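Local coordinates for LPS-assembly lipoprotein (Caulobacter crescentus, PDB 4KWY), which probably takes part in lipopolysaccharide assembly at the outer membrane, as a lipoprotein of the LptE family, at residues V94-D99 with E116-E121; E52-R57 with E69-V74; V74-L79 with G90-S95. One frame throughout, in Å; residues are numbered along the deposited sequence.

Interaction 1. Residues V94-D99 with E116-E121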
loop_
_atom_site.group_PDB
_atom_site.type_symbol
_atom_site.label_atom_id
_atom_site.label_comp_id
_atom_site.label_asym_id
_atom_site.label_seq_id
_atom_site.Cartn_x
_atom_site.Cartn_y
_atom_site.Cartn_z
ATOM N N VAL A 94 -3.883 -8.252 0.945
ATOM C CA VAL A 94 -5.220 -7.734 0.661
ATOM C C VAL A 94 -5.784 -8.415 -0.604
ATOM O O VAL A 94 -5.056 -8.584 -1.589
ATOM C CB VAL A 94 -5.169 -6.188 0.510
ATOM C CG1 VAL A 94 -6.507 -5.640 0.012
ATOM C CG2 VAL A 94 -4.795 -5.525 1.831
ATOM N N SER A 95 -7.081 -8.745 -0.587
ATOM C CA SER A 95 -7.779 -9.318 -1.748
ATOM C C SER A 95 -8.987 -8.500 -2.107
ATOM O O SER A 95 -9.705 -8.063 -1.226
ATOM C CB SER A 95 -8.215 -10.753 -1.480
ATOM O OG SER A 95 -7.092 -11.585 -1.696
ATOM N N VAL A 96 -9.189 -8.274 -3.408
ATOM C CA VAL A 96 -10.344 -7.582 -3.963
ATOM C C VAL A 96 -10.885 -8.399 -5.139
ATOM O O VAL A 96 -10.173 -9.235 -5.722
ATOM C CB VAL A 96 -10.059 -6.111 -4.388
ATOM C CG1 VAL A 96 -9.612 -5.266 -3.219
ATOM C CG2 VAL A 96 -9.059 -6.026 -5.537
ATOM N N THR A 97 -12.152 -8.158 -5.473
ATOM C CA THR A 97 -12.799 -8.698 -6.646
ATOM C C THR A 97 -13.212 -7.513 -7.519
ATOM O O THR A 97 -13.367 -6.388 -7.025
ATOM C CB THR A 97 -13.974 -9.629 -6.329
ATOM O OG1 THR A 97 -15.006 -8.900 -5.690
ATOM C CG2 THR A 97 -13.568 -10.883 -5.542
ATOM N N TYR A 98 -13.317 -7.751 -8.826
ATOM C CA TYR A 98 -13.823 -6.775 -9.784
ATOM C C TYR A 98 -14.611 -7.522 -10.781
ATOM O O TYR A 98 -14.315 -8.689 -11.080
ATOM C CB TYR A 98 -12.753 -5.872 -10.433
ATOM C CG TYR A 98 -11.677 -6.578 -11.225
ATOM C CD1 TYR A 98 -11.832 -6.821 -12.589
ATOM C CD2 TYR A 98 -10.468 -6.939 -10.627
ATOM C CE1 TYR A 98 -10.820 -7.427 -13.335
ATOM C CE2 TYR A 98 -9.457 -7.566 -11.360
ATOM C CZ TYR A 98 -9.629 -7.790 -12.716
ATOM O OH TYR A 98 -8.659 -8.426 -13.442
ATOM N N ASP A 99 -15.683 -6.885 -11.225
ATOM C CA ASP A 99 -16.551 -7.497 -12.196
ATOM C C ASP A 99 -16.244 -6.876 -13.549
ATOM O O ASP A 99 -16.654 -5.751 -13.827
ATOM C CB ASP A 99 -18.028 -7.360 -11.772
ATOM C CG ASP A 99 -18.509 -8.456 -10.827
ATOM O OD1 ASP A 99 -17.793 -8.766 -9.870
ATOM O OD2 ASP A 99 -19.621 -8.969 -11.033
ATOM N N GLU A 116 -6.585 -0.171 -7.488
ATOM C CA GLU A 116 -6.642 1.026 -6.648
ATOM C C GLU A 116 -7.256 0.698 -5.279
ATOM O O GLU A 116 -6.751 1.144 -4.245
ATOM C CB GLU A 116 -7.441 2.133 -7.356
ATOM C CG GLU A 116 -6.561 3.007 -8.238
ATOM C CD GLU A 116 -7.142 3.452 -9.571
ATOM O OE1 GLU A 116 -8.380 3.647 -9.656
ATOM O OE2 GLU A 116 -6.346 3.633 -10.526
ATOM N N ARG A 117 -8.324 -0.124 -5.274
ATOM C CA ARG A 117 -9.024 -0.539 -4.069
ATOM C C ARG A 117 -8.139 -1.459 -3.203
ATOM O O ARG A 117 -8.127 -1.310 -1.977
ATOM C CB ARG A 117 -10.345 -1.202 -4.442
ATOM C CG ARG A 117 -11.384 -0.171 -4.895
ATOM C CD ARG A 117 -12.767 -0.786 -4.965
ATOM N NE ARG A 117 -12.945 -1.610 -6.155
ATOM C CZ ARG A 117 -12.988 -2.937 -6.150
ATOM N NH1 ARG A 117 -12.886 -3.608 -5.008
ATOM N NH2 ARG A 117 -13.142 -3.603 -7.282
ATOM N N ALA A 118 -7.356 -2.356 -3.839
ATOM C CA ALA A 118 -6.399 -3.218 -3.132
ATOM C C ALA A 118 -5.338 -2.345 -2.474
ATOM O O ALA A 118 -5.143 -2.435 -1.260
ATOM C CB ALA A 118 -5.769 -4.212 -4.100
ATOM N N ALA A 119 -4.745 -1.412 -3.256
ATOM C CA ALA A 119 -3.707 -0.489 -2.769
ATOM C C ALA A 119 -4.221 0.413 -1.625
ATOM O O ALA A 119 -3.471 0.675 -0.686
ATOM C CB ALA A 119 -3.165 0.363 -3.908
ATOM N N ALA A 120 -5.482 0.892 -1.715
ATOM C CA ALA A 120 -6.132 1.744 -0.711
ATOM C C ALA A 120 -6.319 0.982 0.599
ATOM O O ALA A 120 -5.951 1.506 1.637
ATOM C CB ALA A 120 -7.463 2.256 -1.238
ATOM N N GLU A 121 -6.795 -0.269 0.544
ATOM C CA GLU A 121 -6.967 -1.125 1.735
ATOM C C GLU A 121 -5.622 -1.544 2.327
ATOM O O GLU A 121 -5.509 -1.570 3.549
ATOM C CB GLU A 121 -7.827 -2.367 1.431
ATOM C CG GLU A 121 -8.176 -3.253 2.639
ATOM C CD GLU A 121 -8.734 -2.656 3.928
ATOM O OE1 GLU A 121 -9.308 -1.541 3.895
ATOM O OE2 GLU A 121 -8.627 -3.338 4.975
#
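Arg117 leaves helix 104-135 with CG anti to its carbonyl carbon (chi1 -74°), the chain bends at chi3, and the guanidinium at its end meets Thr97 O. On the strand, Val96 has CG1 anti to the carbonyl carbon, and both its methyls meet Ala118. The contact is alpha/beta packing: the long helix of this LptE-family fold packs on one face of the sheet, here along strand 86-99. The short segments run nearly antiparallel, with axes 7.9 Å apart at closest approach.

At Ala118 the small side chain lets the helix backbone come near Val96. Val96 CG1 touches the backbone of Ala118, 3.7 Å from its N. Val96 CG2 meets the methyl of the same residue, at 4.0 Å from Ala118 CB. One helix turn further on, Val94 and Glu121 cross at about a right angle. Val94 CG1 lies 3.8 Å from Glu121 CB, so the aliphatic part of the glutamate does the packing. The same methyl also touches Ala118 O. Met72 of the neighbouring strand packs on Ala118 too.

The polar part of the contact is at Arg117. Its NE forms a salt bridge with Asp113, one turn earlier in the helix, which helps to fix the guanidinium. Tyr98 CB lies at the guanidinium edge, while the Tyr98 ring turns off to meet Phe68. Val96 CB approaches NH1 obliquely. Arg117 NH2 donates to Thr97 O at 2.8 Å, nearly straight at 171°, with the oxygen only 3° out of the guanidinium plane.

Interaction 2. Residues E52-R57 with E69-V74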
loop_
_atom_site.group_PDB
_atom_site.type_symbol
_atom_site.label_atom_id
_atom_site.label_comp_id
_atom_site.label_asym_id
_atom_site.label_seq_id
_atom_site.Cartn_x
_atom_site.Cartn_y
_atom_site.Cartn_z
ATOM N N GLU A 52 4.614 -7.949 -7.501
ATOM C CA GLU A 52 4.108 -7.281 -8.700
ATOM C C GLU A 52 3.511 -8.227 -9.740
ATOM O O GLU A 52 2.567 -7.832 -10.447
ATOM C CB GLU A 52 5.218 -6.438 -9.342
ATOM C CG GLU A 52 5.650 -5.251 -8.496
ATOM C CD GLU A 52 4.660 -4.120 -8.292
ATOM O OE1 GLU A 52 3.534 -4.192 -8.836
ATOM O OE2 GLU A 52 5.020 -3.149 -7.587
ATOM N N GLN A 53 4.060 -9.458 -9.838
ATOM C CA GLN A 53 3.535 -10.436 -10.779
ATOM C C GLN A 53 2.145 -10.863 -10.324
ATOM O O GLN A 53 1.226 -10.841 -11.155
ATOM C CB GLN A 53 4.483 -11.625 -10.987
ATOM C CG GLN A 53 5.627 -11.296 -11.970
ATOM C CD GLN A 53 6.263 -12.502 -12.648
ATOM O OE1 GLN A 53 5.602 -13.495 -12.993
ATOM N NE2 GLN A 53 7.560 -12.412 -12.920
ATOM N N ARG A 54 1.966 -11.149 -9.003
ATOM C CA ARG A 54 0.671 -11.534 -8.398
ATOM C C ARG A 54 -0.349 -10.390 -8.503
ATOM O O ARG A 54 -1.530 -10.633 -8.741
ATOM C CB ARG A 54 0.846 -11.966 -6.925
ATOM C CG ARG A 54 -0.442 -12.434 -6.220
ATOM C CD ARG A 54 -0.191 -12.905 -4.811
ATOM N NE ARG A 54 0.671 -14.084 -4.790
ATOM C CZ ARG A 54 1.469 -14.414 -3.783
ATOM N NH1 ARG A 54 1.530 -13.655 -2.699
ATOM N NH2 ARG A 54 2.220 -15.504 -3.854
ATOM N N PHE A 55 0.116 -9.160 -8.363
ATOM C CA PHE A 55 -0.753 -8.000 -8.428
ATOM C C PHE A 55 -1.244 -7.680 -9.866
ATOM O O PHE A 55 -2.327 -7.107 -10.024
ATOM C CB PHE A 55 -0.036 -6.785 -7.831
ATOM C CG PHE A 55 -0.923 -5.578 -7.631
ATOM C CD1 PHE A 55 -1.930 -5.586 -6.678
ATOM C CD2 PHE A 55 -0.743 -4.430 -8.392
ATOM C CE1 PHE A 55 -2.741 -4.468 -6.489
ATOM C CE2 PHE A 55 -1.559 -3.307 -8.197
ATOM C CZ PHE A 55 -2.536 -3.330 -7.231
ATOM N N ALA A 56 -0.454 -8.018 -10.895
ATOM C CA ALA A 56 -0.826 -7.748 -12.280
ATOM C C ALA A 56 -1.855 -8.785 -12.808
ATOM O O ALA A 56 -2.557 -8.529 -13.802
ATOM C CB ALA A 56 0.423 -7.756 -13.147
ATOM N N ARG A 57 -1.903 -9.960 -12.149
ATOM C CA ARG A 57 -2.778 -11.086 -12.460
ATOM C C ARG A 57 -4.122 -11.046 -11.737
ATOM O O ARG A 57 -4.198 -11.313 -10.536
ATOM C CB ARG A 57 -2.092 -12.418 -12.092
ATOM C CG ARG A 57 -1.108 -12.955 -13.130
ATOM C CD ARG A 57 -1.760 -13.368 -14.448
ATOM N NE ARG A 57 -2.885 -14.292 -14.279
ATOM C CZ ARG A 57 -2.767 -15.608 -14.128
ATOM N NH1 ARG A 57 -1.568 -16.177 -14.095
ATOM N NH2 ARG A 57 -3.846 -16.364 -14.001
ATOM N N GLU A 69 -10.494 -12.111 -9.072
ATOM C CA GLU A 69 -9.918 -11.862 -7.752
ATOM C C GLU A 69 -8.485 -11.429 -7.930
ATOM O O GLU A 69 -7.723 -12.044 -8.664
ATOM C CB GLU A 69 -10.020 -13.034 -6.778
ATOM C CG GLU A 69 -9.648 -12.607 -5.357
ATOM C CD GLU A 69 -9.764 -13.647 -4.260
ATOM O OE1 GLU A 69 -8.888 -14.541 -4.197
ATOM O OE2 GLU A 69 -10.684 -13.527 -3.418
ATOM N N LEU A 70 -8.135 -10.338 -7.280
ATOM C CA LEU A 70 -6.827 -9.749 -7.350
ATOM C C LEU A 70 -6.236 -9.701 -5.949
ATOM O O LEU A 70 -6.921 -9.349 -4.988
ATOM C CB LEU A 70 -7.029 -8.374 -7.941
ATOM C CG LEU A 70 -5.816 -7.559 -8.253
ATOM C CD1 LEU A 70 -5.323 -7.847 -9.655
ATOM C CD2 LEU A 70 -6.204 -6.143 -8.185
ATOM N N ARG A 71 -4.978 -10.112 -5.830
ATOM C CA ARG A 71 -4.305 -10.186 -4.547
ATOM C C ARG A 71 -3.090 -9.284 -4.478
ATOM O O ARG A 71 -2.247 -9.281 -5.371
ATOM C CB ARG A 71 -3.906 -11.625 -4.244
ATOM C CG ARG A 71 -3.508 -11.821 -2.801
ATOM C CD ARG A 71 -3.527 -13.271 -2.448
ATOM N NE ARG A 71 -2.695 -13.530 -1.278
ATOM C CZ ARG A 71 -1.801 -14.508 -1.195
ATOM N NH1 ARG A 71 -1.605 -15.324 -2.224
ATOM N NH2 ARG A 71 -1.097 -14.677 -0.084
HETATM N N MSE A 72 -3.038 -8.482 -3.422
HETATM C CA MSE A 72 -1.895 -7.626 -3.190
HETATM C C MSE A 72 -1.182 -8.136 -1.941
HETATM O O MSE A 72 -1.722 -8.056 -0.833
HETATM C CB MSE A 72 -2.261 -6.146 -3.070
HETATM C CG MSE A 72 -1.003 -5.290 -2.859
HETATM SE SE MSE A 72 -1.368 -3.445 -2.765
HETATM C CE MSE A 72 -0.272 -2.935 -4.184
ATOM N N SER A 73 0.046 -8.639 -2.145
ATOM C CA SER A 73 0.923 -9.150 -1.098
ATOM C C SER A 73 2.086 -8.205 -0.952
ATOM O O SER A 73 2.765 -7.902 -1.942
ATOM C CB SER A 73 1.402 -10.546 -1.452
ATOM O OG SER A 73 0.283 -11.390 -1.628
ATOM N N VAL A 74 2.288 -7.680 0.266
ATOM C CA VAL A 74 3.343 -6.694 0.513
ATOM C C VAL A 74 4.133 -7.036 1.751
ATOM O O VAL A 74 3.581 -7.123 2.842
ATOM C CB VAL A 74 2.786 -5.236 0.676
ATOM C CG1 VAL A 74 3.878 -4.195 0.423
ATOM C CG2 VAL A 74 1.540 -4.976 -0.174
HETATM O O HOH W 1 -3.750 -11.419 -7.968
#
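Arg54 and Arg71 stack flat on each other between the short helix 52-56 and strand 67-80. Their chains lie side by side and point the same way. The guanidinium planes are 6° apart, with centres 4.2 Å from each other. Two like charges thus meet face to face. Arg71 NE has a salt bridge to Asp93, which would partly offset the repulsion.

One direct hydrogen bond crosses the contact. Arg54 NH1 donates to Ser73 OG at 2.8 Å, with the oxygen in the guanidinium plane. Ser73 OG is also bonded to Asp93. An alanine in place of Arg54 would probably leave the Arg71 guanidinium without its stacking partner on this face and Ser73 OG without this donor.

A water adds a second polar link. It donates to Arg54 O and Arg57 O and accepts from Arg71 N at 2.8 Å.

The apolar part is built round Phe55. With CG anti to the backbone N (chi1 -170°), the ring reaches over toward Met72 and Leu70. Met72, a selenomethionine, puts CE over one ring face, 3.9 Å from the Phe55 centroid. Its SE lies oblique to the ring in a Met-aromatic contact. Leu70 CD2 packs on Phe55 CE1 at 4.2 Å.

The chemistry divides the contact in two. Phe55, Leu70 and Met72 join the core under helix 104-135, while the stacked arginines probably depend on nearby Asp93 for charge balance.

Interaction 3. Residues V74-L79 with G90-S95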
loop_
_atom_site.group_PDB
_atom_site.type_symbol
_atom_site.label_atom_id
_atom_site.label_comp_id
_atom_site.label_asym_id
_atom_site.label_seq_id
_atom_site.Cartn_x
_atom_site.Cartn_y
_atom_site.Cartn_z
ATOM N N VAL A 74 2.288 -7.680 0.266
ATOM C CA VAL A 74 3.343 -6.694 0.513
ATOM C C VAL A 74 4.133 -7.036 1.751
ATOM O O VAL A 74 3.581 -7.123 2.842
ATOM C CB VAL A 74 2.786 -5.236 0.676
ATOM C CG1 VAL A 74 3.878 -4.195 0.423
ATOM C CG2 VAL A 74 1.540 -4.976 -0.174
ATOM N N ASP A 75 5.433 -7.124 1.592
ATOM C CA ASP A 75 6.376 -7.216 2.702
ATOM C C ASP A 75 6.938 -5.844 2.835
ATOM O O ASP A 75 7.290 -5.260 1.814
ATOM C CB ASP A 75 7.478 -8.263 2.457
ATOM C CG ASP A 75 7.011 -9.675 2.718
ATOM O OD1 ASP A 75 6.758 -10.011 3.894
ATOM O OD2 ASP A 75 6.910 -10.445 1.753
ATOM N N TRP A 76 6.971 -5.284 4.047
ATOM C CA TRP A 76 7.500 -3.938 4.207
ATOM C C TRP A 76 8.379 -3.792 5.463
ATOM O O TRP A 76 8.153 -4.463 6.470
ATOM C CB TRP A 76 6.359 -2.908 4.187
ATOM C CG TRP A 76 5.233 -3.202 5.120
ATOM C CD1 TRP A 76 4.096 -3.912 4.850
ATOM C CD2 TRP A 76 5.123 -2.763 6.476
ATOM N NE1 TRP A 76 3.280 -3.940 5.958
ATOM C CE2 TRP A 76 3.885 -3.242 6.973
ATOM C CE3 TRP A 76 5.962 -2.013 7.326
ATOM C CZ2 TRP A 76 3.460 -2.996 8.282
ATOM C CZ3 TRP A 76 5.521 -1.728 8.610
ATOM C CH2 TRP A 76 4.290 -2.231 9.084
ATOM N N ARG A 77 9.376 -2.886 5.376
ATOM C CA ARG A 77 10.354 -2.538 6.427
ATOM C C ARG A 77 10.337 -1.052 6.709
ATOM O O ARG A 77 10.397 -0.257 5.769
ATOM C CB ARG A 77 11.785 -2.914 5.995
ATOM C CG ARG A 77 11.998 -4.359 5.759
ATOM C CD ARG A 77 13.405 -4.650 5.322
ATOM N NE ARG A 77 13.373 -5.793 4.405
ATOM C CZ ARG A 77 13.556 -7.060 4.768
ATOM N NH1 ARG A 77 13.878 -7.361 6.021
ATOM N NH2 ARG A 77 13.471 -8.033 3.869
ATOM N N LEU A 78 10.353 -0.670 7.990
ATOM C CA LEU A 78 10.421 0.734 8.390
ATOM C C LEU A 78 11.816 0.994 8.908
ATOM O O LEU A 78 12.264 0.311 9.833
ATOM C CB LEU A 78 9.342 1.095 9.431
ATOM C CG LEU A 78 9.211 2.601 9.766
ATOM C CD1 LEU A 78 8.519 3.374 8.622
ATOM C CD2 LEU A 78 8.452 2.803 11.038
ATOM N N LEU A 79 12.541 1.913 8.270
ATOM C CA LEU A 79 13.904 2.181 8.718
ATOM C C LEU A 79 14.055 3.552 9.331
ATOM O O LEU A 79 13.307 4.480 9.009
ATOM C CB LEU A 79 14.944 2.050 7.578
ATOM C CG LEU A 79 14.818 0.928 6.567
ATOM C CD1 LEU A 79 15.899 1.032 5.574
ATOM C CD2 LEU A 79 14.851 -0.444 7.224
ATOM N N GLY A 90 6.580 -5.533 8.652
ATOM C CA GLY A 90 5.274 -6.150 8.519
ATOM C C GLY A 90 5.072 -6.856 7.198
ATOM O O GLY A 90 5.918 -6.805 6.290
ATOM N N ARG A 91 3.930 -7.557 7.122
ATOM C CA ARG A 91 3.418 -8.274 5.962
ATOM C C ARG A 91 1.943 -7.922 5.861
ATOM O O ARG A 91 1.253 -7.895 6.873
ATOM C CB ARG A 91 3.680 -9.788 6.074
ATOM C CG ARG A 91 2.989 -10.674 5.017
ATOM C CD ARG A 91 3.404 -10.432 3.566
ATOM N NE ARG A 91 2.613 -11.263 2.653
ATOM C CZ ARG A 91 3.116 -12.182 1.831
ATOM N NH1 ARG A 91 4.426 -12.373 1.757
ATOM N NH2 ARG A 91 2.313 -12.902 1.061
ATOM N N THR A 92 1.490 -7.533 4.677
ATOM C CA THR A 92 0.091 -7.137 4.434
ATOM C C THR A 92 -0.389 -7.914 3.208
ATOM O O THR A 92 0.281 -7.945 2.186
ATOM C CB THR A 92 0.010 -5.579 4.276
ATOM O OG1 THR A 92 0.633 -4.969 5.401
ATOM C CG2 THR A 92 -1.408 -5.042 4.139
ATOM N N ASP A 93 -1.525 -8.553 3.328
ATOM C CA ASP A 93 -2.141 -9.312 2.247
ATOM C C ASP A 93 -3.562 -8.848 2.094
ATOM O O ASP A 93 -4.354 -8.999 3.016
ATOM C CB ASP A 93 -2.099 -10.818 2.537
ATOM C CG ASP A 93 -1.152 -11.589 1.645
ATOM O OD1 ASP A 93 -1.519 -11.851 0.481
ATOM O OD2 ASP A 93 -0.080 -12.000 2.139
ATOM N N VAL A 94 -3.883 -8.252 0.945
ATOM C CA VAL A 94 -5.220 -7.734 0.661
ATOM C C VAL A 94 -5.784 -8.415 -0.604
ATOM O O VAL A 94 -5.056 -8.584 -1.589
ATOM C CB VAL A 94 -5.169 -6.188 0.510
ATOM C CG1 VAL A 94 -6.507 -5.640 0.012
ATOM C CG2 VAL A 94 -4.795 -5.525 1.831
ATOM N N SER A 95 -7.081 -8.745 -0.587
ATOM C CA SER A 95 -7.779 -9.318 -1.748
ATOM C C SER A 95 -8.987 -8.500 -2.107
ATOM O O SER A 95 -9.705 -8.063 -1.226
ATOM C CB SER A 95 -8.215 -10.753 -1.480
ATOM O OG SER A 95 -7.092 -11.585 -1.696
HETATM O O HOH W 2 8.386 -9.250 6.541
#
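The Trp76 indole has Gly90 CA over one face and Thr92 OG1 at its edge. Gly90 CA is 3.8 Å from the centroid of the six-membered ring, a CH-pi contact. A side chain on Gly90 in this geometry would probably run into the ring. Trp76 CG sits between the backbone N and the carbonyl carbon (chi1 51°), and the indole lies across the neighbouring strand. Its NE1 donates to Thr92 OG1 at 2.9 Å, close to the ring plane. This ties the ring rotation to the strand, and Ile126 of helix 104-135 packs on both Trp76 and Thr92.

The Arg91 guanidinium has Asp75 OD1 and Asp93 CG at its edge. Its planar group is turned 77° from the Asp75 carboxylate. The salt bridge from Arg91 NH1 to Asp75 OD2 is 3.1 Å long, and its hydrogen bond is weak. The grip on Asp93 is closer: NE and NH2 of Arg91 both donate to Asp93 OD2, each at 2.8 Å. Asp93 OD1 turns to Arg71 and Ser73. Arg91 is poorly ordered, so its distances are less certain.

Backbone bonds set the register. Val74 with Thr92 and Trp76 with Gly90 are hydrogen-bonded pairs. Between them Asp75 and Arg91 form a non-hydrogen-bonded pair. This antiparallel ladder joins strands 67-80 and 86-99, successive in the chain, as a beta hairpin, with the tryptophan face under the long helix.

In the fold
All three interactions lie on the hairpin of strands 67-80 and 86-99. Interaction 3 pairs the two strands. Interaction 2 adds helix 52-56 to the first strand, and interaction 1 adds helix 104-135 to the second. Interactions 1 and 2 have centres about 10 Å apart and are joined through the sheet, with Val94 O 2.7 Å from Met72 N and Val96 O 2.8 Å from Leu70 N. Interactions 2 and 3 share Val74, with centres about 13 Å apart. The salt bridge of Arg71 NE to Asp93 OD1, 2.7 Å, links their charged groups. Interactions 1 and 3 share Val94 and Ser95, and their centres are about 15 Å apart.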